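Local structure of oligogalacturonate-specific porin KdgM (4FQE) at residues Y5-D11 with Q205-G211; E151-K155 with Y170-H174. The protein forms a monomeric outer-membrane beta-barrel channel that passes oligogalacturonides across the outer membrane and is required for full virulence. All blocks are in the same frame, centred on the assembly; numbering follows the deposited sequence.

Contact 1: Y5-D11 with Q205-G211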
loop_
_atom_site.group_PDB
_atom_site.type_symbol
_atom_site.label_atom_id
_atom_site.label_comp_id
_atom_site.label_asym_id
_atom_site.label_seq_id
_atom_site.Cartn_x
_atom_site.Cartn_y
_atom_site.Cartn_z
ATOM N N TYR A 5 9.274 -6.363 4.700
ATOM C CA TYR A 5 9.266 -6.040 6.100
ATOM C C TYR A 5 9.284 -4.531 6.327
ATOM O O TYR A 5 10.002 -3.807 5.642
ATOM C CB TYR A 5 10.512 -6.611 6.794
ATOM C CG TYR A 5 10.668 -6.013 8.183
ATOM C CD1 TYR A 5 9.814 -6.397 9.222
ATOM C CD2 TYR A 5 11.599 -5.017 8.436
ATOM C CE1 TYR A 5 9.938 -5.830 10.484
ATOM C CE2 TYR A 5 11.728 -4.436 9.693
ATOM C CZ TYR A 5 10.888 -4.854 10.708
ATOM O OH TYR A 5 11.025 -4.281 11.947
ATOM N N ARG A 6 8.489 -4.064 7.282
ATOM C CA ARG A 6 8.367 -2.629 7.540
ATOM C C ARG A 6 8.195 -2.381 9.041
ATOM O O ARG A 6 7.449 -3.099 9.713
ATOM C CB ARG A 6 7.180 -2.021 6.753
ATOM C CG ARG A 6 7.121 -0.504 6.792
ATOM C CD ARG A 6 5.968 0.060 5.956
ATOM N NE ARG A 6 4.687 -0.128 6.643
ATOM C CZ ARG A 6 3.486 0.056 6.101
ATOM N NH1 ARG A 6 3.356 0.443 4.839
ATOM N NH2 ARG A 6 2.397 -0.147 6.856
ATOM N N HIS A 7 8.886 -1.370 9.547
ATOM C CA HIS A 7 8.754 -0.881 10.926
ATOM C C HIS A 7 8.223 0.517 10.892
ATOM O O HIS A 7 8.676 1.357 10.085
ATOM C CB HIS A 7 10.106 -0.925 11.632
ATOM C CG HIS A 7 10.051 -0.546 13.101
ATOM N ND1 HIS A 7 9.726 -1.424 14.058
ATOM C CD2 HIS A 7 10.300 0.660 13.747
ATOM C CE1 HIS A 7 9.748 -0.838 15.255
ATOM N NE2 HIS A 7 10.116 0.443 15.079
ATOM N N GLU A 8 7.257 0.805 11.757
ATOM C CA GLU A 8 6.592 2.121 11.784
ATOM C C GLU A 8 6.617 2.650 13.203
ATOM O O GLU A 8 6.385 1.905 14.147
ATOM C CB GLU A 8 5.114 1.986 11.360
ATOM C CG GLU A 8 4.256 3.253 11.446
ATOM C CD GLU A 8 2.808 3.059 10.914
ATOM O OE1 GLU A 8 1.848 3.500 11.586
ATOM O OE2 GLU A 8 2.601 2.456 9.844
ATOM N N MET A 9 6.817 3.955 13.347
ATOM C CA MET A 9 6.715 4.639 14.641
ATOM C C MET A 9 6.119 6.004 14.402
ATOM O O MET A 9 6.174 6.494 13.291
ATOM C CB MET A 9 8.083 4.857 15.248
ATOM C CG MET A 9 8.811 3.590 15.604
ATOM S SD MET A 9 10.157 3.943 16.743
ATOM C CE MET A 9 10.595 2.261 17.192
ATOM N N GLN A 10 5.550 6.625 15.430
ATOM C CA GLN A 10 5.125 8.019 15.286
ATOM C C GLN A 10 6.020 8.908 16.137
ATOM O O GLN A 10 7.215 8.599 16.335
ATOM C CB GLN A 10 3.639 8.192 15.601
ATOM C CG GLN A 10 2.759 7.308 14.751
ATOM C CD GLN A 10 1.496 7.992 14.261
ATOM O OE1 GLN A 10 1.221 9.150 14.589
ATOM N NE2 GLN A 10 0.713 7.271 13.472
ATOM N N ASP A 11 5.484 10.034 16.599
ATOM C CA ASP A 11 6.182 10.844 17.577
ATOM C C ASP A 11 5.194 11.752 18.302
ATOM O O ASP A 11 4.122 11.299 18.714
ATOM C CB ASP A 11 7.329 11.630 16.916
ATOM C CG ASP A 11 6.848 12.752 16.047
ATOM O OD1 ASP A 11 7.715 13.514 15.547
ATOM O OD2 ASP A 11 5.613 12.873 15.863
ATOM N N GLN A 205 0.303 14.739 13.892
ATOM C CA GLN A 205 1.496 13.928 14.182
ATOM C C GLN A 205 2.200 13.334 12.959
ATOM O O GLN A 205 1.620 13.220 11.891
ATOM C CB GLN A 205 1.142 12.814 15.167
ATOM C CG GLN A 205 0.791 13.358 16.539
ATOM C CD GLN A 205 1.127 12.393 17.651
ATOM O OE1 GLN A 205 0.708 11.228 17.625
ATOM N NE2 GLN A 205 1.888 12.869 18.646
ATOM N N THR A 206 3.471 12.981 13.139
ATOM C CA THR A 206 4.275 12.416 12.075
ATOM C C THR A 206 4.452 10.912 12.268
ATOM O O THR A 206 4.742 10.423 13.391
ATOM C CB THR A 206 5.672 13.086 11.998
ATOM O OG1 THR A 206 5.529 14.520 11.956
ATOM C CG2 THR A 206 6.453 12.620 10.767
ATOM N N ARG A 207 4.312 10.219 11.148
ATOM C CA ARG A 207 4.398 8.770 11.056
ATOM C C ARG A 207 5.600 8.446 10.196
ATOM O O ARG A 207 5.693 8.888 9.039
ATOM C CB ARG A 207 3.116 8.218 10.405
ATOM C CG ARG A 207 3.140 6.715 10.187
ATOM C CD ARG A 207 1.885 6.254 9.464
ATOM N NE ARG A 207 1.906 6.667 8.054
ATOM C CZ ARG A 207 0.829 6.734 7.275
ATOM N NH1 ARG A 207 -0.371 6.448 7.757
ATOM N NH2 ARG A 207 0.948 7.108 6.013
ATOM N N TYR A 208 6.504 7.672 10.766
ATOM C CA TYR A 208 7.751 7.305 10.108
ATOM C C TYR A 208 7.759 5.814 9.869
ATOM O O TYR A 208 7.394 5.050 10.755
ATOM C CB TYR A 208 8.949 7.607 11.019
ATOM C CG TYR A 208 9.149 9.056 11.375
ATOM C CD1 TYR A 208 8.715 9.550 12.600
ATOM C CD2 TYR A 208 9.822 9.920 10.518
ATOM C CE1 TYR A 208 8.927 10.864 12.965
ATOM C CE2 TYR A 208 10.029 11.257 10.871
ATOM C CZ TYR A 208 9.561 11.716 12.095
ATOM O OH TYR A 208 9.749 13.033 12.475
ATOM N N ARG A 209 8.149 5.421 8.663
ATOM C CA ARG A 209 8.334 4.032 8.302
ATOM C C ARG A 209 9.682 3.814 7.656
ATOM O O ARG A 209 10.137 4.621 6.839
ATOM C CB ARG A 209 7.261 3.584 7.308
ATOM C CG ARG A 209 5.840 3.602 7.855
ATOM C CD ARG A 209 4.804 3.607 6.766
ATOM N NE ARG A 209 3.433 3.440 7.264
ATOM C CZ ARG A 209 2.335 3.527 6.507
ATOM N NH1 ARG A 209 2.407 3.834 5.218
ATOM N NH2 ARG A 209 1.133 3.314 7.043
ATOM N N VAL A 210 10.308 2.699 8.015
ATOM C CA VAL A 210 11.422 2.195 7.253
ATOM C C VAL A 210 11.132 0.736 6.942
ATOM O O VAL A 210 10.553 0.001 7.752
ATOM C CB VAL A 210 12.751 2.323 8.026
ATOM C CG1 VAL A 210 13.120 3.786 8.111
ATOM C CG2 VAL A 210 12.649 1.630 9.410
ATOM N N GLY A 211 11.532 0.315 5.757
ATOM C CA GLY A 211 11.322 -1.075 5.372
ATOM C C GLY A 211 12.249 -1.499 4.267
ATOM O O GLY A 211 13.053 -0.722 3.765
#
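Backbone hydrogen bonds knit these antiparallel strands together in two reciprocal pairs. His7 N donates to Val210 O (2.8 Å) and Val210 N to His7 O (3.0 Å); Met9 N donates to Tyr208 O (2.9 Å) and Tyr208 N to Met9 O (2.8 Å). Between them lies the non-hydrogen-bonded pair Glu8–Arg209. At the Arg6–Gly211 pair the CA atoms are 4.0 Å apart, and a CB on residue 211 would clash with Tyr5 O, so glycine fits well.

Charges gather on the face of Arg6, Glu8 and Arg209. Arg209 NE donates to Glu8 OE2 (2.9 Å) in a salt bridge, while the Arg6 guanidinium lies flat on that of Arg209, centres 3.7 Å apart. The like charges are probably tolerated because Arg209 is salt-bridged to Glu8 and Glu191, with Arg6 at longer range from both.

Apolar Met9 and Val210 and aromatic Tyr208 suit the lipid-facing outer surface, which they share with His7; His7 CB meets Val210 CG2 at 4.2 Å, and His7 ND1 is hydrogen-bonded to Asp19.

Here the first and last strands meet, the seam that closes a transmembrane beta-barrel, with charged side chains turned into the pore.

Contact 2: E151-K155 with Y170-H174; sequences ELEYK and YDITH
Residues 151-155 and 171-174 run as neighbouring antiparallel strands, axes 4.7 Å apart and N-to-C directions at 168°. The backbone is extended throughout, phi near -120° and psi near 130°, in the register Leu152–His174, Glu153–Thr173, Tyr154–Ile172, Lys155–Asp171.

Glu151 gives its O to a CA-H...O contact with His174 CA (3.5 Å); its carboxylate turns inward and is hydrogen-bonded to Asn137. Leu152, in a non-hydrogen-bonded pair, adopts chi1 t and chi2 p, which brings CD1 to 3.6 Å from Ile172 CG2 and 3.5 Å from His174 CE1. Glu153 forms the first hydrogen-bonded pair: Glu153 N to Thr173 O 2.9 Å, Thr173 N to Glu153 O 2.8 Å. A water donates to Glu153 O (3.0 Å) and is hydrogen-bonded to Thr173 OG1 (2.7 Å), while the Glu153 carboxylate is hydrogen-bonded to Thr135. Tyr154, chi1 t, sets its ring edge on Ile172 CG1, 4.0 Å from Tyr154 CD1. Tyr170, chi1 p, lies near parallel to it but slid aside, centroids 5.5 Å apart and planes at 26°. Lys155 makes the second hydrogen-bonded pair: Lys155 N to Asp171 O and Asp171 N to Lys155 O, both 2.9 Å. Its fully extended side chain (all t) touches Tyr114.

Successive side chains alternate between faces, as is characteristic of a membrane beta-barrel wall. Leu152, Tyr154 and Ile172 suit the outer face; His174 joins them, its ND1 hydrogen-bonded to Tyr150 OH, and detergent touches Tyr154 and His174. Glu151, Glu153, Asp171, Thr173 and basic Lys155 make the inner face polar and hydrated, consistent with an aqueous channel.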
loop_
_atom_site.group_PDB
_atom_site.type_symbol
_atom_site.label_atom_id
_atom_site.label_comp_id
_atom_site.label_asym_id
_atom_site.label_seq_id
_atom_site.Cartn_x
_atom_site.Cartn_y
_atom_site.Cartn_z
ATOM N N GLU A 151 1.332 10.280 -1.653
ATOM C CA GLU A 151 0.054 9.608 -1.423
ATOM C C GLU A 151 -0.792 10.518 -0.554
ATOM O O GLU A 151 -0.335 11.036 0.488
ATOM C CB GLU A 151 0.264 8.275 -0.718
ATOM C CG GLU A 151 -1.045 7.543 -0.441
ATOM C CD GLU A 151 -0.823 6.156 0.145
ATOM O OE1 GLU A 151 -0.194 5.317 -0.539
ATOM O OE2 GLU A 151 -1.324 5.915 1.269
ATOM N N LEU A 152 -2.005 10.779 -1.029
ATOM C CA LEU A 152 -2.959 11.584 -0.314
ATOM C C LEU A 152 -4.093 10.634 -0.016
ATOM O O LEU A 152 -4.550 9.947 -0.912
ATOM C CB LEU A 152 -3.440 12.743 -1.200
ATOM C CG LEU A 152 -4.559 13.645 -0.689
ATOM C CD1 LEU A 152 -4.302 14.273 0.666
ATOM C CD2 LEU A 152 -4.814 14.769 -1.690
ATOM N N GLU A 153 -4.521 10.571 1.234
ATOM C CA GLU A 153 -5.565 9.653 1.622
ATOM C C GLU A 153 -6.642 10.356 2.418
ATOM O O GLU A 153 -6.364 11.085 3.381
ATOM C CB GLU A 153 -4.979 8.479 2.399
ATOM C CG GLU A 153 -5.986 7.392 2.672
ATOM C CD GLU A 153 -5.335 6.073 3.060
ATOM O OE1 GLU A 153 -4.723 5.420 2.165
ATOM O OE2 GLU A 153 -5.437 5.693 4.251
ATOM N N TYR A 154 -7.885 10.133 1.990
ATOM C CA TYR A 154 -9.032 10.719 2.620
ATOM C C TYR A 154 -9.862 9.586 3.212
ATOM O O TYR A 154 -10.290 8.682 2.490
ATOM C CB TYR A 154 -9.834 11.483 1.568
ATOM C CG TYR A 154 -11.156 12.021 2.027
ATOM C CD1 TYR A 154 -11.250 13.275 2.656
ATOM C CD2 TYR A 154 -12.329 11.312 1.791
ATOM C CE1 TYR A 154 -12.486 13.780 3.059
ATOM C CE2 TYR A 154 -13.557 11.805 2.198
ATOM C CZ TYR A 154 -13.638 13.035 2.825
ATOM O OH TYR A 154 -14.888 13.503 3.206
ATOM N N LYS A 155 -10.094 9.651 4.515
ATOM C CA LYS A 155 -10.894 8.634 5.195
ATOM C C LYS A 155 -12.122 9.272 5.799
ATOM O O LYS A 155 -12.033 10.301 6.477
ATOM C CB LYS A 155 -10.084 7.930 6.274
ATOM C CG LYS A 155 -10.773 6.716 6.891
ATOM C CD LYS A 155 -9.917 6.118 7.995
ATOM C CE LYS A 155 -10.626 4.980 8.697
ATOM N NZ LYS A 155 -9.674 4.228 9.559
ATOM N N TYR A 170 -13.806 13.591 9.001
ATOM C CA TYR A 170 -12.902 12.914 8.081
ATOM C C TYR A 170 -11.435 13.118 8.468
ATOM O O TYR A 170 -11.082 14.106 9.128
ATOM C CB TYR A 170 -13.132 13.440 6.667
ATOM C CG TYR A 170 -12.703 14.868 6.540
ATOM C CD1 TYR A 170 -11.394 15.188 6.184
ATOM C CD2 TYR A 170 -13.582 15.905 6.834
ATOM C CE1 TYR A 170 -10.977 16.509 6.103
ATOM C CE2 TYR A 170 -13.172 17.228 6.754
ATOM C CZ TYR A 170 -11.872 17.523 6.389
ATOM O OH TYR A 170 -11.461 18.833 6.292
ATOM N N ASP A 171 -10.576 12.202 8.046
ATOM C CA ASP A 171 -9.127 12.362 8.242
ATOM C C ASP A 171 -8.410 12.458 6.920
ATOM O O ASP A 171 -8.739 11.748 5.971
ATOM C CB ASP A 171 -8.526 11.183 9.006
ATOM C CG ASP A 171 -8.858 11.209 10.491
ATOM O OD1 ASP A 171 -9.332 12.258 11.013
ATOM O OD2 ASP A 171 -8.642 10.157 11.134
ATOM N N ILE A 172 -7.407 13.324 6.865
ATOM C CA ILE A 172 -6.560 13.391 5.698
ATOM C C ILE A 172 -5.131 13.006 6.077
ATOM O O ILE A 172 -4.601 13.435 7.108
ATOM C CB ILE A 172 -6.632 14.777 5.018
ATOM C CG1 ILE A 172 -7.986 14.932 4.316
ATOM C CG2 ILE A 172 -5.527 14.935 3.990
ATOM C CD1 ILE A 172 -8.271 16.348 3.878
ATOM N N THR A 173 -4.518 12.208 5.219
ATOM C CA THR A 173 -3.148 11.760 5.392
ATOM C C THR A 173 -2.351 12.155 4.170
ATOM O O THR A 173 -2.794 11.960 3.036
ATOM C CB THR A 173 -3.082 10.231 5.573
ATOM O OG1 THR A 173 -3.717 9.903 6.802
ATOM C CG2 THR A 173 -1.646 9.743 5.639
ATOM N N HIS A 174 -1.178 12.711 4.418
ATOM C CA HIS A 174 -0.186 12.992 3.388
ATOM C C HIS A 174 1.018 12.128 3.638
ATOM O O HIS A 174 1.553 12.091 4.769
ATOM C CB HIS A 174 0.226 14.436 3.450
ATOM C CG HIS A 174 -0.893 15.430 3.205
ATOM N ND1 HIS A 174 -1.271 15.800 1.969
ATOM C CD2 HIS A 174 -1.657 16.183 4.092
ATOM C CE1 HIS A 174 -2.275 16.707 2.054
ATOM N NE2 HIS A 174 -2.503 16.947 3.356
HETATM O O HOH W 1 -6.203 9.547 5.948
#

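How the contacts relate
Both contacts belong to the same closed antiparallel barrel, their centres about 16 Å apart. Contact 2 pairs strands 146-157 and 171-180, which follow one another in sequence. Contact 1 joins strand 2-9 to strand 205-215, the two ends of the chain, so contact 2 lies in sequence between its segments. Around the wall strand 186-195 alone separates 171-180 from 205-215; across the inner face Arg207 NH2, hydrogen-bonded to Asn175 OD1, packs at 3.7 Å from Thr173 CG2. One contact is therefore an ordinary neighbour pairing and the other the closing seam. Arg6, Arg207 and Arg209 of contact 1 bring positive charge that probably suits acidic oligogalacturonides, whereas the inner face of contact 2 is polar and largely acidic.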